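Local coordinates for putative modulator of DNA gyrase (Bacteroides thetaiotaomicron, PDB 1VPB), which is a putative modulator of DNA gyrase of the PmbA/TldD family and probably acts as a metallopeptidase, at residues 188-194 with 210-216; 372-378 with 391-397. All coordinates share one frame; numbering follows the deposited sequence.

Interaction 1: 188-194 with 210-216; sequences TWYSLSA and WYESSLY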
loop_
_atom_site.group_PDB
_atom_site.type_symbol
_atom_site.label_atom_id
_atom_site.label_comp_id
_atom_site.label_asym_id
_atom_site.label_seq_id
_atom_site.Cartn_x
_atom_site.Cartn_y
_atom_site.Cartn_z
ATOM N N THR A 188 -1.082 23.471 -1.814
ATOM C CA THR A 188 -0.225 22.945 -2.868
ATOM C C THR A 188 0.987 22.284 -2.265
ATOM O O THR A 188 1.300 22.458 -1.048
ATOM C CB THR A 188 0.227 24.068 -3.861
ATOM O OG1 THR A 188 0.728 25.180 -3.059
ATOM C CG2 THR A 188 -0.914 24.577 -4.642
ATOM N N TRP A 189 1.646 21.477 -3.079
ATOM C CA TRP A 189 2.935 20.901 -2.724
ATOM C C TRP A 189 3.753 20.637 -3.963
ATOM O O TRP A 189 3.232 20.381 -5.041
ATOM C CB TRP A 189 2.821 19.620 -1.871
ATOM C CG TRP A 189 2.169 18.500 -2.574
ATOM C CD1 TRP A 189 0.823 18.243 -2.639
ATOM C CD2 TRP A 189 2.814 17.494 -3.391
ATOM N NE1 TRP A 189 0.608 17.137 -3.426
ATOM C CE2 TRP A 189 1.804 16.628 -3.863
ATOM C CE3 TRP A 189 4.133 17.207 -3.718
ATOM C CZ2 TRP A 189 2.087 15.532 -4.709
ATOM C CZ3 TRP A 189 4.412 16.102 -4.536
ATOM C CH2 TRP A 189 3.387 15.281 -5.009
ATOM N N TYR A 190 5.070 20.654 -3.764
ATOM C CA TYR A 190 6.028 20.356 -4.786
ATOM C C TYR A 190 7.165 19.559 -4.166
ATOM O O TYR A 190 7.510 19.777 -2.999
ATOM C CB TYR A 190 6.654 21.647 -5.330
ATOM C CG TYR A 190 5.666 22.687 -5.815
ATOM C CD1 TYR A 190 5.111 23.608 -4.933
ATOM C CD2 TYR A 190 5.294 22.767 -7.153
ATOM C CE1 TYR A 190 4.191 24.562 -5.378
ATOM C CE2 TYR A 190 4.393 23.724 -7.598
ATOM C CZ TYR A 190 3.850 24.615 -6.716
ATOM O OH TYR A 190 2.975 25.612 -7.140
ATOM N N SER A 191 7.735 18.645 -4.940
ATOM C CA SER A 191 8.854 17.849 -4.446
ATOM C C SER A 191 9.807 17.441 -5.516
ATOM O O SER A 191 9.426 17.234 -6.679
ATOM C CB SER A 191 8.331 16.624 -3.718
ATOM O OG SER A 191 9.371 16.022 -2.974
ATOM N N LEU A 192 11.086 17.321 -5.133
ATOM C CA LEU A 192 12.117 16.818 -6.010
ATOM C C LEU A 192 12.923 15.803 -5.245
ATOM O O LEU A 192 13.196 15.972 -4.057
ATOM C CB LEU A 192 13.056 17.931 -6.481
ATOM C CG LEU A 192 12.567 18.883 -7.580
ATOM C CD1 LEU A 192 13.442 20.173 -7.555
ATOM C CD2 LEU A 192 12.631 18.215 -8.911
ATOM N N SER A 193 13.326 14.749 -5.914
ATOM C CA SER A 193 14.094 13.710 -5.272
ATOM C C SER A 193 15.118 13.085 -6.198
ATOM O O SER A 193 15.072 13.197 -7.433
ATOM C CB SER A 193 13.171 12.626 -4.687
ATOM O OG SER A 193 12.626 11.839 -5.708
ATOM N N ALA A 194 16.115 12.478 -5.569
ATOM C CA ALA A 194 17.087 11.618 -6.255
ATOM C C ALA A 194 17.205 10.289 -5.538
ATOM O O ALA A 194 17.093 10.230 -4.328
ATOM C CB ALA A 194 18.476 12.248 -6.308
ATOM N N TRP A 210 17.754 11.475 -1.559
ATOM C CA TRP A 210 17.509 12.737 -0.917
ATOM C C TRP A 210 16.301 13.351 -1.577
ATOM O O TRP A 210 16.001 13.032 -2.711
ATOM C CB TRP A 210 18.720 13.657 -1.059
ATOM C CG TRP A 210 18.585 14.867 -0.217
ATOM C CD1 TRP A 210 18.290 16.138 -0.619
ATOM C CD2 TRP A 210 18.704 14.916 1.203
ATOM N NE1 TRP A 210 18.240 16.981 0.464
ATOM C CE2 TRP A 210 18.510 16.258 1.596
ATOM C CE3 TRP A 210 19.000 13.967 2.181
ATOM C CZ2 TRP A 210 18.563 16.664 2.930
ATOM C CZ3 TRP A 210 19.085 14.370 3.505
ATOM C CH2 TRP A 210 18.846 15.701 3.869
ATOM N N TYR A 211 15.595 14.226 -0.856
ATOM C CA TYR A 211 14.479 14.944 -1.423
ATOM C C TYR A 211 14.263 16.226 -0.695
ATOM O O TYR A 211 14.727 16.431 0.432
ATOM C CB TYR A 211 13.212 14.101 -1.409
ATOM C CG TYR A 211 12.610 14.078 -0.067
ATOM C CD1 TYR A 211 13.096 13.215 0.898
ATOM C CD2 TYR A 211 11.615 14.983 0.287
ATOM C CE1 TYR A 211 12.558 13.203 2.172
ATOM C CE2 TYR A 211 11.079 14.985 1.539
ATOM C CZ TYR A 211 11.560 14.091 2.485
ATOM O OH TYR A 211 11.034 14.081 3.762
ATOM N N GLU A 212 13.595 17.130 -1.395
ATOM C CA GLU A 212 13.260 18.441 -0.904
ATOM C C GLU A 212 11.784 18.624 -1.255
ATOM O O GLU A 212 11.320 18.068 -2.263
ATOM C CB GLU A 212 14.039 19.504 -1.639
ATOM C CG GLU A 212 15.549 19.511 -1.409
ATOM C CD GLU A 212 16.005 19.900 -0.027
ATOM O OE1 GLU A 212 15.191 20.289 0.820
ATOM O OE2 GLU A 212 17.254 19.813 0.193
ATOM N N SER A 213 11.068 19.360 -0.398
ATOM C CA SER A 213 9.680 19.735 -0.687
ATOM C C SER A 213 9.324 21.112 -0.160
ATOM O O SER A 213 10.029 21.696 0.675
ATOM C CB SER A 213 8.707 18.638 -0.190
ATOM O OG SER A 213 8.717 18.548 1.211
ATOM N N SER A 214 8.240 21.666 -0.684
ATOM C CA SER A 214 7.743 22.967 -0.259
ATOM C C SER A 214 6.288 23.127 -0.693
ATOM O O SER A 214 5.854 22.489 -1.656
ATOM C CB SER A 214 8.543 24.098 -0.915
ATOM O OG SER A 214 8.116 25.369 -0.423
ATOM N N LEU A 215 5.575 24.039 -0.034
ATOM C CA LEU A 215 4.248 24.383 -0.419
ATOM C C LEU A 215 4.296 25.336 -1.643
ATOM O O LEU A 215 3.298 25.514 -2.331
ATOM C CB LEU A 215 3.557 25.068 0.753
ATOM C CG LEU A 215 3.368 24.249 2.037
ATOM C CD1 LEU A 215 2.532 25.060 3.021
ATOM C CD2 LEU A 215 2.632 22.998 1.735
ATOM N N TYR A 216 5.456 26.024 -1.855
ATOM C CA TYR A 216 5.625 27.022 -2.930
ATOM C C TYR A 216 6.787 26.680 -3.892
ATOM O O TYR A 216 7.856 26.324 -3.449
ATOM C CB TYR A 216 5.979 28.385 -2.294
ATOM C CG TYR A 216 4.805 29.018 -1.601
ATOM C CD1 TYR A 216 4.372 28.578 -0.372
ATOM C CD2 TYR A 216 4.051 29.957 -2.239
ATOM C CE1 TYR A 216 3.253 29.144 0.245
ATOM C CE2 TYR A 216 2.946 30.545 -1.627
ATOM C CZ TYR A 216 2.532 30.096 -0.412
ATOM O OH TYR A 216 1.426 30.689 0.182
#
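With chi1 at 49°, the OG1 of T188 stands between its own backbone N and carbonyl carbon and donates a hydrogen bond to the O of L215 at 2.7 Å, in the carbonyl plane. The OG of S191 lies anti to its backbone N (chi1 -166°) and hydrogen-bonds the O of E212 at 2.9 Å from above the plane of that carbonyl. That oxygen is gripped twice, since L192 N also donates to it at 3.0 Å; a serine suits the place because its hydroxyl is short enough to turn back onto the neighbouring strand. Y190, L192 and A194 form antiparallel hydrogen-bonded pairs with S214, E212 and W210. On one face of the sheet S193 CB packs against Y211 CB at 3.6 Å. On the other, the ring of Y190 reaches alongside the end of the partner strand and presents its edge, CE1 lying 3.3 Å from L215 O. There the strand bends away in an ST turn, Y216 N donating to S214 OG. W210 NE1 donates a nearly straight hydrogen bond in its ring plane to E212 OE2, met from above the carboxylate plane. Strand 159-177 lies on the far side of 188-194, whereas 207-214 is one of the sheet's two edge strands within this chain; helices 138-150 and 225-234 cover the face bearing L192, A194 and W210.

Interaction 2: 372-378 with 391-397; sequences ILVTGFN and YGIEGFL
The CG2 methyl of I393 fits against the ring of F377, 3.8 Å from CE1, while V374 CG1 lies over one face of that ring toward its rim. I393 is the central bump on the face carrying I372, F377 and L397. Its CG1 stands between the backbone N and the carbonyl carbon (chi1 67°), which sends CD1 to I372 CG2 at 4.0 Å and leaves CG2 beside F377, 4.2 Å from V374 CG1. Beta-branched residues suit this role, because two arms on one CB can fill separate hollows. The ring of F377 leans beside Y391 as well, CD1 being 3.9 Å from Y391 CB, with the two ring planes turned 75° apart. An alanine in place of F377 would take away the ring and is likely to leave a gap between I393, V374 and Y391, and R258 without one of its cation-pi partners. On the face of L373, E394 and F396, G376 gives the hollow, letting E394 CG lie close where a side chain would be tight. G395 instead lets the two backbones close up, since a CB there would run into L373 O, and its backbone angles themselves call for glycine; its bare CA meets T375 OG1 at 3.3 Å. E394 O receives T375 N at 2.9 Å and, weakly, both T375 OG1 and G376 N. E394 OE1 is held by Q239. T375 and G376 together facing E394 make a classic beta bulge, which shifts the register by one residue within an antiparallel strand pair of the C-terminal metallopeptidase region.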
loop_
_atom_site.group_PDB
_atom_site.type_symbol
_atom_site.label_atom_id
_atom_site.label_comp_id
_atom_site.label_asym_id
_atom_site.label_seq_id
_atom_site.Cartn_x
_atom_site.Cartn_y
_atom_site.Cartn_z
ATOM N N ILE A 372 27.223 6.107 18.332
ATOM C CA ILE A 372 26.847 5.717 16.980
ATOM C C ILE A 372 25.911 6.773 16.451
ATOM O O ILE A 372 24.919 7.144 17.093
ATOM C CB ILE A 372 26.162 4.328 16.998
ATOM C CG1 ILE A 372 27.198 3.276 17.390
ATOM C CG2 ILE A 372 25.487 4.030 15.636
ATOM C CD1 ILE A 372 26.654 1.846 17.482
ATOM N N LEU A 373 26.208 7.243 15.245
ATOM C CA LEU A 373 25.320 8.132 14.541
ATOM C C LEU A 373 24.424 7.244 13.693
ATOM O O LEU A 373 24.917 6.449 12.901
ATOM C CB LEU A 373 26.121 9.076 13.644
ATOM C CG LEU A 373 25.246 9.832 12.629
ATOM C CD1 LEU A 373 24.254 10.787 13.270
ATOM C CD2 LEU A 373 26.145 10.552 11.628
ATOM N N VAL A 374 23.117 7.379 13.864
ATOM C CA VAL A 374 22.131 6.654 13.063
ATOM C C VAL A 374 21.665 7.475 11.865
ATOM O O VAL A 374 21.057 8.543 12.001
ATOM C CB VAL A 374 20.926 6.235 13.940
ATOM C CG1 VAL A 374 19.810 5.597 13.082
ATOM C CG2 VAL A 374 21.423 5.267 15.001
ATOM N N THR A 375 21.981 6.982 10.672
ATOM C CA THR A 375 21.580 7.675 9.454
ATOM C C THR A 375 20.462 6.958 8.735
ATOM O O THR A 375 20.037 7.385 7.641
ATOM C CB THR A 375 22.785 7.817 8.499
ATOM O OG1 THR A 375 23.332 6.527 8.166
ATOM C CG2 THR A 375 23.899 8.568 9.168
ATOM N N GLY A 376 20.001 5.862 9.312
ATOM C CA GLY A 376 18.886 5.164 8.709
ATOM C C GLY A 376 18.443 3.983 9.530
ATOM O O GLY A 376 19.214 3.435 10.313
ATOM N N PHE A 377 17.185 3.613 9.354
ATOM C CA PHE A 377 16.571 2.511 10.092
ATOM C C PHE A 377 16.190 1.423 9.114
ATOM O O PHE A 377 15.621 1.736 8.070
ATOM C CB PHE A 377 15.312 3.007 10.808
ATOM C CG PHE A 377 15.591 3.813 12.009
ATOM C CD1 PHE A 377 15.991 3.181 13.188
ATOM C CD2 PHE A 377 15.450 5.190 11.997
ATOM C CE1 PHE A 377 16.274 3.906 14.300
ATOM C CE2 PHE A 377 15.722 5.924 13.120
ATOM C CZ PHE A 377 16.126 5.292 14.278
ATOM N N ASN A 378 16.482 0.171 9.459
ATOM C CA ASN A 378 16.254 -0.989 8.588
ATOM C C ASN A 378 15.427 -2.076 9.271
ATOM O O ASN A 378 15.976 -3.073 9.756
ATOM C CB ASN A 378 17.581 -1.626 8.160
ATOM C CG ASN A 378 18.589 -0.611 7.653
ATOM O OD1 ASN A 378 18.215 0.446 7.127
ATOM N ND2 ASN A 378 19.880 -0.924 7.811
ATOM N N TYR A 391 15.098 -2.012 16.499
ATOM C CA TYR A 391 15.139 -1.525 15.122
ATOM C C TYR A 391 16.482 -1.748 14.510
ATOM O O TYR A 391 17.503 -1.670 15.183
ATOM C CB TYR A 391 14.838 -0.035 15.011
ATOM C CG TYR A 391 13.549 0.431 15.614
ATOM C CD1 TYR A 391 12.309 0.010 15.113
ATOM C CD2 TYR A 391 13.558 1.388 16.613
ATOM C CE1 TYR A 391 11.134 0.487 15.672
ATOM C CE2 TYR A 391 12.412 1.852 17.155
ATOM C CZ TYR A 391 11.205 1.415 16.699
ATOM O OH TYR A 391 10.086 1.930 17.271
ATOM N N GLY A 392 16.497 -2.001 13.209
ATOM C CA GLY A 392 17.766 -2.113 12.528
ATOM C C GLY A 392 18.298 -0.728 12.238
ATOM O O GLY A 392 17.543 0.161 11.850
ATOM N N ILE A 393 19.604 -0.565 12.399
ATOM C CA ILE A 393 20.255 0.704 12.130
ATOM C C ILE A 393 21.493 0.572 11.224
ATOM O O ILE A 393 22.135 -0.466 11.119
ATOM C CB ILE A 393 20.630 1.429 13.462
ATOM C CG1 ILE A 393 21.713 0.665 14.229
ATOM C CG2 ILE A 393 19.369 1.654 14.304
ATOM C CD1 ILE A 393 23.156 1.216 14.005
ATOM N N GLU A 394 21.778 1.679 10.569
ATOM C CA GLU A 394 23.034 1.912 9.931
ATOM C C GLU A 394 23.499 3.349 10.201
ATOM O O GLU A 394 22.700 4.222 10.574
ATOM C CB GLU A 394 22.876 1.649 8.433
ATOM C CG GLU A 394 22.018 2.648 7.677
ATOM C CD GLU A 394 22.069 2.389 6.173
ATOM O OE1 GLU A 394 23.051 2.804 5.500
ATOM O OE2 GLU A 394 21.127 1.754 5.679
ATOM N N GLY A 395 24.779 3.597 9.969
ATOM C CA GLY A 395 25.357 4.902 10.227
ATOM C C GLY A 395 26.866 4.860 10.388
ATOM O O GLY A 395 27.594 4.286 9.567
ATOM N N PHE A 396 27.343 5.500 11.451
ATOM C CA PHE A 396 28.754 5.578 11.729
ATOM C C PHE A 396 29.045 5.462 13.203
ATOM O O PHE A 396 28.298 5.983 14.046
ATOM C CB PHE A 396 29.304 6.912 11.250
ATOM C CG PHE A 396 29.460 6.976 9.783
ATOM C CD1 PHE A 396 28.408 7.395 8.994
ATOM C CD2 PHE A 396 30.656 6.566 9.187
ATOM C CE1 PHE A 396 28.530 7.431 7.618
ATOM C CE2 PHE A 396 30.787 6.611 7.815
ATOM C CZ PHE A 396 29.703 7.050 7.035
ATOM N N LEU A 397 30.159 4.813 13.497
ATOM C CA LEU A 397 30.734 4.881 14.825
ATOM C C LEU A 397 31.237 6.313 15.055
ATOM O O LEU A 397 31.718 6.972 14.118
ATOM C CB LEU A 397 31.859 3.857 14.932
ATOM C CG LEU A 397 32.520 3.555 16.259
ATOM C CD1 LEU A 397 31.463 3.150 17.289
ATOM C CD2 LEU A 397 33.581 2.455 16.071
#

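Both segments of interaction 1 precede those of interaction 2 in sequence; the centres are 25 Å apart and the nearest atoms about 8 Å. They share no sheet. The pair 188-194 and 210-216 belongs to a beta hairpin at one side of a six-stranded antiparallel sheet, in the central family region; 372-378 and 391-397 pair inside a mixed sheet of the C-terminal region. The first is a regular strand pairing, the second is interrupted by a bulge. The two pairings do not meet, but each sends side chains to the other's region: Y211 to R431 and W210 to M254 from interaction 1, F396 to R235 from interaction 2.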